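Local coordinates for protein putative uronate isomerase (Thermotoga maritima, PDB 4NAR) that probably acts as a lactate racemase or a related enzyme, though its true substrate is not established, at residues Tyr279-Thr284 against Phe314-Gln319. Sequence-based numbering, arbitrary orientation.
Sequences YDEVWT and FHSNPQ. With SO4 (sulfate ion), chain B.
W283 and F314 meet through the main chain: in the first turn of a short helix, W283 N donates to F314 O at 2.9 Å, and V282 and F314 bring their CA atoms to 4.5 Å. Round this bond the side chains give a worked example of an edge-to-face pair whose imidazole is also held by polar partners. H315 turns its edge to the indole in a T-shaped stack, planes at 78°, with H315 CD2 lying 3.3 Å from W283 CD2 over one face. In both residues chi1 of -161° sets CG anti to the backbone N, beside the carbonyl carbon. The imidazole is fixed from both nitrogens: N317 N donates to H315 ND1 at 3.0 Å, nearly in the ring plane, and NE2 is hydrogen-bonded to T72 OG1. At its edge the indole sends NE1 to O4 of a sulfate, probably from the crystallisation liquor, 3.0 Å away. An alanine in place of W283 would probably leave the H315 edge without its aromatic face and cost the sulfate one donor. E281, the N-cap residue, rests OE1 3.4 Å from S316 CB, but OE1 also forms a salt bridge with R313 NE; a water donates to OE2. V282 CG2 packs on F314 CD1 at 3.6 Å, the two side chains side by side. The contact thus joins the start of helix 282-285 to the loop that leads into helix 318-327, with I324 of the latter touching both W283 and F314, while L377 of strand 373-379, in the five-stranded parallel sheet, meets V282 and F314.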
loop_
_atom_site.group_PDB
_atom_site.type_symbol
_atom_site.label_atom_id
_atom_site.label_comp_id
_atom_site.label_asym_id
_atom_site.label_seq_id
_atom_site.Cartn_x
_atom_site.Cartn_y
_atom_site.Cartn_z
ATOM N N TYR A 279 4.612 -7.564 -7.693
ATOM C CA TYR A 279 3.163 -7.648 -7.592
ATOM C C TYR A 279 2.704 -9.075 -7.904
ATOM O O TYR A 279 2.741 -9.536 -9.037
ATOM C CB TYR A 279 2.480 -6.604 -8.470
ATOM C CG TYR A 279 2.809 -5.178 -8.064
ATOM C CD1 TYR A 279 2.991 -4.833 -6.726
ATOM C CD2 TYR A 279 2.943 -4.173 -9.022
ATOM C CE1 TYR A 279 3.293 -3.524 -6.351
ATOM C CE2 TYR A 279 3.240 -2.860 -8.662
ATOM C CZ TYR A 279 3.419 -2.543 -7.323
ATOM O OH TYR A 279 3.715 -1.246 -6.956
ATOM N N ASP A 280 2.259 -9.751 -6.855
ATOM C CA ASP A 280 2.133 -11.201 -6.809
ATOM C C ASP A 280 0.784 -11.696 -7.341
ATOM O O ASP A 280 0.602 -12.876 -7.672
ATOM C CB ASP A 280 2.257 -11.612 -5.333
ATOM C CG ASP A 280 3.283 -12.671 -5.123
ATOM O OD1 ASP A 280 3.933 -13.024 -6.120
ATOM O OD2 ASP A 280 3.450 -13.155 -3.978
ATOM N N GLU A 281 -0.172 -10.780 -7.381
ATOM C CA GLU A 281 -1.561 -11.154 -7.540
ATOM C C GLU A 281 -2.297 -9.890 -7.915
ATOM O O GLU A 281 -1.727 -8.787 -7.831
ATOM C CB GLU A 281 -2.099 -11.686 -6.214
ATOM C CG GLU A 281 -2.065 -10.638 -5.117
ATOM C CD GLU A 281 -1.911 -11.219 -3.713
ATOM O OE1 GLU A 281 -1.729 -12.453 -3.579
ATOM O OE2 GLU A 281 -1.958 -10.428 -2.736
ATOM N N VAL A 282 -3.553 -10.043 -8.328
ATOM C CA VAL A 282 -4.339 -8.906 -8.816
ATOM C C VAL A 282 -4.480 -7.799 -7.758
ATOM O O VAL A 282 -4.448 -6.599 -8.085
ATOM C CB VAL A 282 -5.713 -9.359 -9.334
ATOM C CG1 VAL A 282 -6.494 -8.175 -9.869
ATOM C CG2 VAL A 282 -5.529 -10.423 -10.434
ATOM N N TRP A 283 -4.596 -8.212 -6.495
ATOM C CA TRP A 283 -4.680 -7.283 -5.370
ATOM C C TRP A 283 -3.638 -6.174 -5.468
ATOM O O TRP A 283 -3.961 -5.013 -5.253
ATOM C CB TRP A 283 -4.501 -8.019 -4.042
ATOM C CG TRP A 283 -5.005 -7.257 -2.832
ATOM C CD1 TRP A 283 -4.253 -6.599 -1.887
ATOM C CD2 TRP A 283 -6.372 -7.106 -2.429
ATOM N NE1 TRP A 283 -5.077 -6.053 -0.923
ATOM C CE2 TRP A 283 -6.381 -6.349 -1.232
ATOM C CE3 TRP A 283 -7.594 -7.554 -2.957
ATOM C CZ2 TRP A 283 -7.575 -6.017 -0.560
ATOM C CZ3 TRP A 283 -8.772 -7.233 -2.290
ATOM C CH2 TRP A 283 -8.756 -6.461 -1.109
ATOM N N THR A 284 -2.394 -6.516 -5.793
ATOM C CA THR A 284 -1.397 -5.471 -5.989
ATOM C C THR A 284 -1.239 -5.030 -7.449
ATOM O O THR A 284 -0.964 -3.847 -7.713
ATOM C CB THR A 284 -0.034 -5.851 -5.422
ATOM O OG1 THR A 284 0.334 -7.158 -5.898
ATOM C CG2 THR A 284 -0.079 -5.833 -3.905
ATOM N N PHE A 314 -5.999 -13.840 -7.462
ATOM C CA PHE A 314 -6.476 -12.497 -7.168
ATOM C C PHE A 314 -5.978 -12.021 -5.807
ATOM O O PHE A 314 -5.610 -10.846 -5.643
ATOM C CB PHE A 314 -8.002 -12.439 -7.232
ATOM C CG PHE A 314 -8.549 -12.722 -8.594
ATOM C CD1 PHE A 314 -8.733 -11.683 -9.512
ATOM C CD2 PHE A 314 -8.844 -14.031 -8.979
ATOM C CE1 PHE A 314 -9.216 -11.948 -10.798
ATOM C CE2 PHE A 314 -9.338 -14.309 -10.254
ATOM C CZ PHE A 314 -9.522 -13.266 -11.166
ATOM N N HIS A 315 -5.992 -12.928 -4.835
ATOM C CA HIS A 315 -5.478 -12.637 -3.496
ATOM C C HIS A 315 -4.861 -13.931 -2.984
ATOM O O HIS A 315 -5.273 -15.008 -3.424
ATOM C CB HIS A 315 -6.612 -12.172 -2.570
ATOM C CG HIS A 315 -6.140 -11.434 -1.353
ATOM N ND1 HIS A 315 -5.625 -12.070 -0.238
ATOM C CD2 HIS A 315 -6.115 -10.106 -1.070
ATOM C CE1 HIS A 315 -5.301 -11.166 0.672
ATOM N NE2 HIS A 315 -5.591 -9.966 0.193
ATOM N N SER A 316 -3.881 -13.849 -2.080
ATOM C CA SER A 316 -3.238 -15.073 -1.583
ATOM C C SER A 316 -4.043 -15.727 -0.452
ATOM O O SER A 316 -3.960 -16.944 -0.234
ATOM C CB SER A 316 -1.788 -14.818 -1.157
ATOM O OG SER A 316 -1.697 -13.745 -0.225
ATOM N N ASN A 317 -4.813 -14.911 0.263
ATOM C CA ASN A 317 -5.742 -15.410 1.266
ATOM C C ASN A 317 -6.957 -16.076 0.587
ATOM O O ASN A 317 -7.749 -15.395 -0.072
ATOM C CB ASN A 317 -6.184 -14.256 2.161
ATOM C CG ASN A 317 -7.112 -14.702 3.272
ATOM O OD1 ASN A 317 -8.328 -14.762 3.082
ATOM N ND2 ASN A 317 -6.544 -15.020 4.439
ATOM N N PRO A 318 -7.107 -17.410 0.743
ATOM C CA PRO A 318 -8.093 -18.205 -0.018
ATOM C C PRO A 318 -9.499 -17.653 0.112
ATOM O O PRO A 318 -10.263 -17.606 -0.858
ATOM C CB PRO A 318 -8.044 -19.585 0.655
ATOM C CG PRO A 318 -6.679 -19.657 1.290
ATOM C CD PRO A 318 -6.389 -18.229 1.740
ATOM N N GLN A 319 -9.828 -17.233 1.324
ATOM C CA GLN A 319 -11.142 -16.696 1.597
ATOM C C GLN A 319 -11.375 -15.409 0.806
ATOM O O GLN A 319 -12.385 -15.289 0.105
ATOM C CB GLN A 319 -11.312 -16.462 3.094
ATOM C CG GLN A 319 -12.590 -15.736 3.455
ATOM C CD GLN A 319 -13.684 -16.680 3.923
ATOM O OE1 GLN A 319 -14.050 -16.688 5.114
ATOM N NE2 GLN A 319 -14.225 -17.478 2.989
HETATM S S SO4 B . -4.427 -4.076 2.305
HETATM O O1 SO4 B . -4.768 -2.778 2.913
HETATM O O2 SO4 B . -3.254 -4.637 2.995
HETATM O O3 SO4 B . -5.581 -4.980 2.416
HETATM O O4 SO4 B . -4.108 -3.878 0.875
HETATM O O HOH W 1 0.495 -11.188 -1.104
#